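Local coordinates for uncharacterized protein (Parabacteroides distasonis, PDB 4Q34) that is of uncharacterised function but probably acts as an esterase, being a putative hydrolase of the alpha/beta hydrolase family, at residues F153-F164 and P180-T189. Residues are numbered along the deposited sequence; the frame is centred on the assembly and turned at random.
Sequences FEVYSDAYAALF and PVGWNTLLKT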
ATOM      1  N   PHE A 153      17.248  10.370   4.200  1.00 18.35           N
ATOM      2  CA  PHE A 153      16.359  11.012   5.187  1.00 19.81           C
ATOM      3  C   PHE A 153      15.871  12.382   4.663  1.00 19.22           C
ATOM      4  O   PHE A 153      14.794  12.837   5.050  1.00 18.18           O
ATOM      5  CB  PHE A 153      17.039  11.215   6.554  1.00 21.71           C
ATOM      6  CG  PHE A 153      17.353   9.954   7.303  1.00 23.58           C
ATOM      7  CD1 PHE A 153      16.769   8.725   6.968  1.00 25.55           C
ATOM      8  CD2 PHE A 153      18.261   9.997   8.385  1.00 27.01           C
ATOM      9  CE1 PHE A 153      17.069   7.562   7.680  1.00 29.05           C
ATOM     10  CE2 PHE A 153      18.552   8.841   9.115  1.00 28.70           C
ATOM     11  CZ  PHE A 153      17.945   7.617   8.758  1.00 27.34           C
ATOM     12  N   GLU A 154      16.633  13.014   3.783  1.00 20.08           N
ATOM     13  CA  GLU A 154      16.192  14.267   3.186  1.00 20.06           C
ATOM     14  C   GLU A 154      14.970  14.022   2.300  1.00 18.61           C
ATOM     15  O   GLU A 154      13.939  14.729   2.419  1.00 18.69           O
ATOM     16  CB  GLU A 154      17.296  14.935   2.349  1.00 21.31           C
ATOM     17  CG  GLU A 154      16.821  16.198   1.631  1.00 23.55           C
ATOM     18  CD  GLU A 154      17.916  16.949   0.904  1.00 31.80           C
ATOM     19  OE1 GLU A 154      18.943  16.307   0.596  1.00 31.49           O
ATOM     20  OE2 GLU A 154      17.761  18.179   0.652  1.00 26.14           O
ATOM     21  N   VAL A 155      15.046  12.970   1.481  1.00 18.42           N
ATOM     22  CA  VAL A 155      13.960  12.608   0.552  1.00 19.29           C
ATOM     23  C   VAL A 155      12.727  12.188   1.378  1.00 17.67           C
ATOM     24  O   VAL A 155      11.609  12.575   1.101  1.00 17.39           O
ATOM     25  CB  VAL A 155      14.400  11.483  -0.401  1.00 20.85           C
ATOM     26  CG1 VAL A 155      13.223  10.959  -1.206  1.00 19.16           C
ATOM     27  CG2 VAL A 155      15.502  11.965  -1.347  1.00 21.48           C
ATOM     28  N   TYR A 156      12.961  11.409   2.432  1.00 16.78           N
ATOM     29  CA  TYR A 156      11.860  10.911   3.251  1.00 15.97           C
ATOM     30  C   TYR A 156      11.188  12.042   3.981  1.00 17.16           C
ATOM     31  O   TYR A 156       9.946  12.191   3.964  1.00 16.56           O
ATOM     32  CB  TYR A 156      12.369   9.860   4.256  1.00 17.14           C
ATOM     33  CG  TYR A 156      12.995   8.579   3.727  1.00 17.80           C
ATOM     34  CD1 TYR A 156      12.844   8.144   2.385  1.00 18.00           C
ATOM     35  CD2 TYR A 156      13.674   7.740   4.595  1.00 18.98           C
ATOM     36  CE1 TYR A 156      13.393   6.965   1.944  1.00 18.60           C
ATOM     37  CE2 TYR A 156      14.258   6.569   4.148  1.00 17.38           C
ATOM     38  CZ  TYR A 156      14.105   6.168   2.843  1.00 18.77           C
ATOM     39  OH  TYR A 156      14.608   4.972   2.405  1.00 18.75           O
ATOM     40  N   SER A 157      11.986  12.865   4.627  1.00 16.30           N
ATOM     41  CA  SER A 157      11.424  13.942   5.439  1.00 16.83           C
ATOM     42  C   SER A 157      10.820  15.041   4.536  1.00 17.16           C
ATOM     43  O   SER A 157       9.863  15.711   4.903  1.00 17.10           O
ATOM     44  CB  SER A 157      12.463  14.496   6.407  1.00 18.45           C
ATOM     45  OG  SER A 157      13.574  15.065   5.740  1.00 17.49           O
ATOM     46  N   ASP A 158      11.361  15.242   3.340  1.00 17.85           N
ATOM     47  CA  ASP A 158      10.694  16.177   2.454  1.00 17.57           C
ATOM     48  C   ASP A 158       9.232  15.803   2.166  1.00 16.52           C
ATOM     49  O   ASP A 158       8.378  16.664   2.048  1.00 17.60           O
ATOM     50  CB  ASP A 158      11.422  16.315   1.100  1.00 18.85           C
ATOM     51  CG  ASP A 158      12.646  17.231   1.149  1.00 21.09           C
ATOM     52  OD1 ASP A 158      12.880  17.952   2.114  1.00 22.76           O
ATOM     53  OD2 ASP A 158      13.395  17.200   0.152  1.00 23.53           O
ATOM     54  N   ALA A 159       8.967  14.534   1.974  1.00 16.54           N
ATOM     55  CA  ALA A 159       7.611  14.116   1.641  1.00 16.25           C
ATOM     56  C   ALA A 159       6.720  14.269   2.867  1.00 16.39           C
ATOM     57  O   ALA A 159       5.584  14.705   2.764  1.00 16.39           O
ATOM     58  CB  ALA A 159       7.595  12.726   1.101  1.00 16.25           C
ATOM     59  N   TYR A 160       7.222  13.943   4.052  1.00 15.63           N
ATOM     60  CA  TYR A 160       6.393  14.137   5.238  1.00 16.45           C
ATOM     61  C   TYR A 160       6.143  15.628   5.527  1.00 15.36           C
ATOM     62  O   TYR A 160       5.032  15.981   5.940  1.00 16.72           O
ATOM     63  CB  TYR A 160       6.965  13.458   6.464  1.00 15.43           C
ATOM     64  CG  TYR A 160       6.750  11.982   6.504  1.00 15.62           C
ATOM     65  CD1 TYR A 160       5.539  11.445   6.979  1.00 17.12           C
ATOM     66  CD2 TYR A 160       7.784  11.069   6.164  1.00 15.36           C
ATOM     67  CE1 TYR A 160       5.325  10.083   7.061  1.00 16.15           C
ATOM     68  CE2 TYR A 160       7.577   9.684   6.249  1.00 17.39           C
ATOM     69  CZ  TYR A 160       6.348   9.196   6.728  1.00 16.49           C
ATOM     70  OH  TYR A 160       6.115   7.829   6.816  1.00 17.64           O
ATOM     71  N   ALA A 161       7.122  16.493   5.242  1.00 16.32           N
ATOM     72  CA  ALA A 161       6.887  17.937   5.366  1.00 17.44           C
ATOM     73  C   ALA A 161       5.786  18.410   4.413  1.00 17.25           C
ATOM     74  O   ALA A 161       4.937  19.232   4.810  1.00 16.29           O
ATOM     75  CB  ALA A 161       8.146  18.712   5.137  1.00 19.18           C
ATOM     76  N   ALA A 162       5.787  17.888   3.190  1.00 17.46           N
ATOM     77  CA  ALA A 162       4.772  18.226   2.182  1.00 19.13           C
ATOM     78  C   ALA A 162       3.393  17.773   2.678  1.00 19.51           C
ATOM     79  O   ALA A 162       2.402  18.486   2.516  1.00 19.15           O
ATOM     80  CB  ALA A 162       5.102  17.596   0.837  1.00 20.01           C
ATOM     81  N   LEU A 163       3.357  16.649   3.375  1.00 16.46           N
ATOM     82  CA  LEU A 163       2.100  16.165   3.922  1.00 16.81           C
ATOM     83  C   LEU A 163       1.579  17.056   5.041  1.00 17.69           C
ATOM     84  O   LEU A 163       0.404  17.414   5.040  1.00 18.91           O
ATOM     85  CB  LEU A 163       2.277  14.753   4.476  1.00 16.42           C
ATOM     86  CG  LEU A 163       1.056  14.139   5.165  1.00 17.70           C
ATOM     87  CD1 LEU A 163      -0.178  14.185   4.259  1.00 18.89           C
ATOM     88  CD2 LEU A 163       1.414  12.699   5.608  1.00 17.74           C
ATOM     89  N   PHE A 164       2.441  17.402   6.008  1.00 16.97           N
ATOM     90  CA  PHE A 164       2.046  18.300   7.078  1.00 17.75           C
ATOM     91  C   PHE A 164       1.661  19.670   6.541  1.00 18.94           C
ATOM     92  O   PHE A 164       0.738  20.289   7.017  1.00 19.94           O
ATOM     93  CB  PHE A 164       3.130  18.423   8.138  1.00 17.55           C
ATOM     94  CG  PHE A 164       3.114  17.289   9.120  1.00 16.40           C
ATOM     95  CD1 PHE A 164       2.166  17.246  10.124  1.00 18.24           C
ATOM     96  CD2 PHE A 164       3.993  16.249   9.007  1.00 16.67           C
ATOM     97  CE1 PHE A 164       2.104  16.190  11.014  1.00 18.27           C
ATOM     98  CE2 PHE A 164       3.976  15.209   9.922  1.00 17.43           C
ATOM     99  CZ  PHE A 164       3.011  15.175  10.909  1.00 15.78           C
ATOM    100  N   PRO A 180      14.560   9.521  13.128  1.00 18.94           N
ATOM    101  CA  PRO A 180      15.288  10.583  12.434  1.00 19.15           C
ATOM    102  C   PRO A 180      14.523  11.170  11.260  1.00 18.12           C
ATOM    103  O   PRO A 180      14.771  12.320  10.908  1.00 19.98           O
ATOM    104  CB  PRO A 180      16.598   9.930  12.003  1.00 22.02           C
ATOM    105  CG  PRO A 180      16.379   8.473  12.166  1.00 21.49           C
ATOM    106  CD  PRO A 180      15.394   8.310  13.261  1.00 19.66           C
ATOM    107  N   VAL A 181      13.605  10.427  10.663  1.00 17.70           N
ATOM    108  CA  VAL A 181      12.725  11.058   9.679  1.00 17.14           C
ATOM    109  C   VAL A 181      11.948  12.181  10.371  1.00 16.38           C
ATOM    110  O   VAL A 181      11.882  13.272   9.873  1.00 18.64           O
ATOM    111  CB  VAL A 181      11.821  10.059   8.948  1.00 17.15           C
ATOM    112  CG1 VAL A 181      10.817  10.768   8.080  1.00 20.25           C
ATOM    113  CG2 VAL A 181      12.679   9.093   8.128  1.00 17.07           C
ATOM    114  N   GLY A 182      11.365  11.868  11.528  1.00 16.22           N
ATOM    115  CA  GLY A 182      10.698  12.827  12.380  1.00 16.49           C
ATOM    116  C   GLY A 182      11.575  14.013  12.753  1.00 16.05           C
ATOM    117  O   GLY A 182      11.157  15.183  12.612  1.00 17.38           O
ATOM    118  N   TRP A 183      12.813  13.744  13.180  1.00 18.04           N
ATOM    119  CA  TRP A 183      13.682  14.819  13.640  1.00 16.78           C
ATOM    120  C   TRP A 183      14.006  15.758  12.474  1.00 18.74           C
ATOM    121  O   TRP A 183      14.070  16.968  12.672  1.00 20.57           O
ATOM    122  CB  TRP A 183      14.969  14.348  14.326  1.00 17.79           C
ATOM    123  CG  TRP A 183      14.836  13.250  15.317  1.00 16.52           C
ATOM    124  CD1 TRP A 183      15.688  12.214  15.452  1.00 19.36           C
ATOM    125  CD2 TRP A 183      13.818  13.063  16.320  1.00 16.93           C
ATOM    126  NE1 TRP A 183      15.279  11.375  16.457  1.00 17.92           N
ATOM    127  CE2 TRP A 183      14.119  11.869  16.994  1.00 17.52           C
ATOM    128  CE3 TRP A 183      12.656  13.748  16.681  1.00 17.64           C
ATOM    129  CZ2 TRP A 183      13.323  11.357  18.021  1.00 19.69           C
ATOM    130  CZ3 TRP A 183      11.890  13.262  17.725  1.00 18.81           C
ATOM    131  CH2 TRP A 183      12.204  12.060  18.363  1.00 20.08           C
ATOM    132  N   ASN A 184      14.147  15.201  11.277  1.00 17.87           N
ATOM    133  CA  ASN A 184      14.400  15.987  10.076  1.00 17.71           C
ATOM    134  C   ASN A 184      13.158  16.796   9.626  1.00 17.86           C
ATOM    135  O   ASN A 184      13.272  17.963   9.210  1.00 19.55           O
ATOM    136  CB  ASN A 184      14.911  15.081   8.936  1.00 21.08           C
ATOM    137  CG  ASN A 184      16.401  14.803   9.025  1.00 23.20           C
ATOM    138  OD1 ASN A 184      17.194  15.635   8.652  1.00 30.33           O
ATOM    139  ND2 ASN A 184      16.785  13.666   9.574  1.00 22.19           N
ATOM    140  N   THR A 185      12.003  16.158   9.688  1.00 17.45           N
ATOM    141  CA  THR A 185      10.769  16.759   9.202  1.00 16.93           C
ATOM    142  C   THR A 185      10.435  18.004  10.051  1.00 17.62           C
ATOM    143  O   THR A 185       9.914  19.011   9.516  1.00 16.31           O
ATOM    144  CB  THR A 185       9.630  15.755   9.233  1.00 19.14           C
ATOM    145  OG1 THR A 185      10.003  14.563   8.551  1.00 17.62           O
ATOM    146  CG2 THR A 185       8.375  16.326   8.564  1.00 18.51           C
ATOM    147  N   LEU A 186      10.732  17.968  11.352  1.00 16.88           N
ATOM    148  CA  LEU A 186      10.463  19.085  12.231  1.00 17.57           C
ATOM    149  C   LEU A 186      11.101  20.404  11.736  1.00 19.40           C
ATOM    150  O   LEU A 186      10.552  21.496  11.927  1.00 21.14           O
ATOM    151  CB  LEU A 186      10.904  18.747  13.676  1.00 18.95           C
ATOM    152  CG  LEU A 186      10.528  19.776  14.755  1.00 18.81           C
ATOM    153  CD1 LEU A 186       9.023  19.786  14.983  1.00 22.11           C
ATOM    154  CD2 LEU A 186      11.222  19.485  16.085  1.00 20.31           C
ATOM    155  N   LEU A 187      12.249  20.297  11.066  1.00 17.32           N
ATOM    156  CA  LEU A 187      13.020  21.424  10.610  1.00 18.98           C
ATOM    157  C   LEU A 187      12.500  21.961   9.293  1.00 19.76           C
ATOM    158  O   LEU A 187      13.049  22.931   8.762  1.00 20.00           O
ATOM    159  CB  LEU A 187      14.470  20.980  10.397  1.00 17.66           C
ATOM    160  CG  LEU A 187      15.128  20.325  11.628  1.00 19.42           C
ATOM    161  CD1 LEU A 187      16.563  20.009  11.248  1.00 19.61           C
ATOM    162  CD2 LEU A 187      15.090  21.257  12.823  1.00 19.27           C
ATOM    163  N   LYS A 188      11.438  21.342   8.761  1.00 21.59           N
ATOM    164  CA  LYS A 188      10.937  21.607   7.407  1.00 22.58           C
ATOM    165  C   LYS A 188       9.492  22.016   7.302  1.00 22.53           C
ATOM    166  O   LYS A 188       9.013  22.252   6.200  1.00 23.04           O
ATOM    167  CB  LYS A 188      11.037  20.324   6.562  1.00 25.56           C
ATOM    168  CG  LYS A 188      12.431  19.881   6.367  1.00 26.80           C
ATOM    169  CD  LYS A 188      12.474  18.663   5.471  1.00 23.78           C
ATOM    170  CE  LYS A 188      13.924  18.441   5.215  1.00 25.36           C
ATOM    171  NZ  LYS A 188      14.199  17.407   4.223  1.00 21.86           N
ATOM    172  N   THR A 189       8.795  22.064   8.424  1.00 20.65           N
ATOM    173  CA  THR A 189       7.392  22.425   8.432  1.00 20.17           C
ATOM    174  C   THR A 189       7.080  23.099   9.752  1.00 22.15           C
ATOM    175  O   THR A 189       7.726  22.810  10.757  1.00 23.25           O
ATOM    176  CB  THR A 189       6.499  21.196   8.204  1.00 19.36           C
ATOM    177  OG1 THR A 189       5.124  21.607   8.216  1.00 19.88           O
ATOM    178  CG2 THR A 189       6.642  20.167   9.314  1.00 18.77           C
TER
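Val181 packs as a knob into a hole formed by Phe153, Tyr156, Ser157 and Tyr160, joining two helices of the alpha/beta hydrolase fold. These helices, 153-167 and 178-185, run before and after strand 170-175 of the central sheet, the second probably corresponding to the helix that follows the nucleophile elbow in this family. The axes of segments 153-164 and 180-185 cross at -61° and come within 8.4 Å. The two methyls of Val181 touch different rings: CG1, anti to the backbone N (chi1 173°), lies 3.6 Å from Tyr160 CD2, whereas CG2 meets the edge of the Tyr156 ring near its plane. The Tyr160 ring continues inward to Phe172 and Ala52, which ties the contact to the sheet. At one end of the interface the Phe153 ring reaches Pro180, with CE2 3.7 Å from Pro180 CB, and its plane is inclined 51° to the nearby amide of Asn184. That amide is held by its own helix, ND2 donating to Pro180 O from above the carbonyl plane. The backbones come closest at Ser157 and Thr185, whose CA atoms are 4.7 Å apart. Ser157 CB comes within 3.3 Å of Thr185 OG1; this hydroxyl donates back to Val181 O. Further along, Thr185 CG2 lies against Tyr160 CB and the backbone N of Ala161. Lys188 spans the more open side, its CB 3.6 Å from Ala161 CB and its extended chain carrying the ammonium over to Ser157 and Asp158. Its NZ forms a salt bridge with Asp158 OD1 from above the carboxylate plane and donates to Ser157 OG at 2.9 Å. A methionine in its place would probably leave the Asp158 carboxylate without its positive partner and Ser157 OG without this donor. Ser157 OG itself donates to Phe153 O at 2.6 Å.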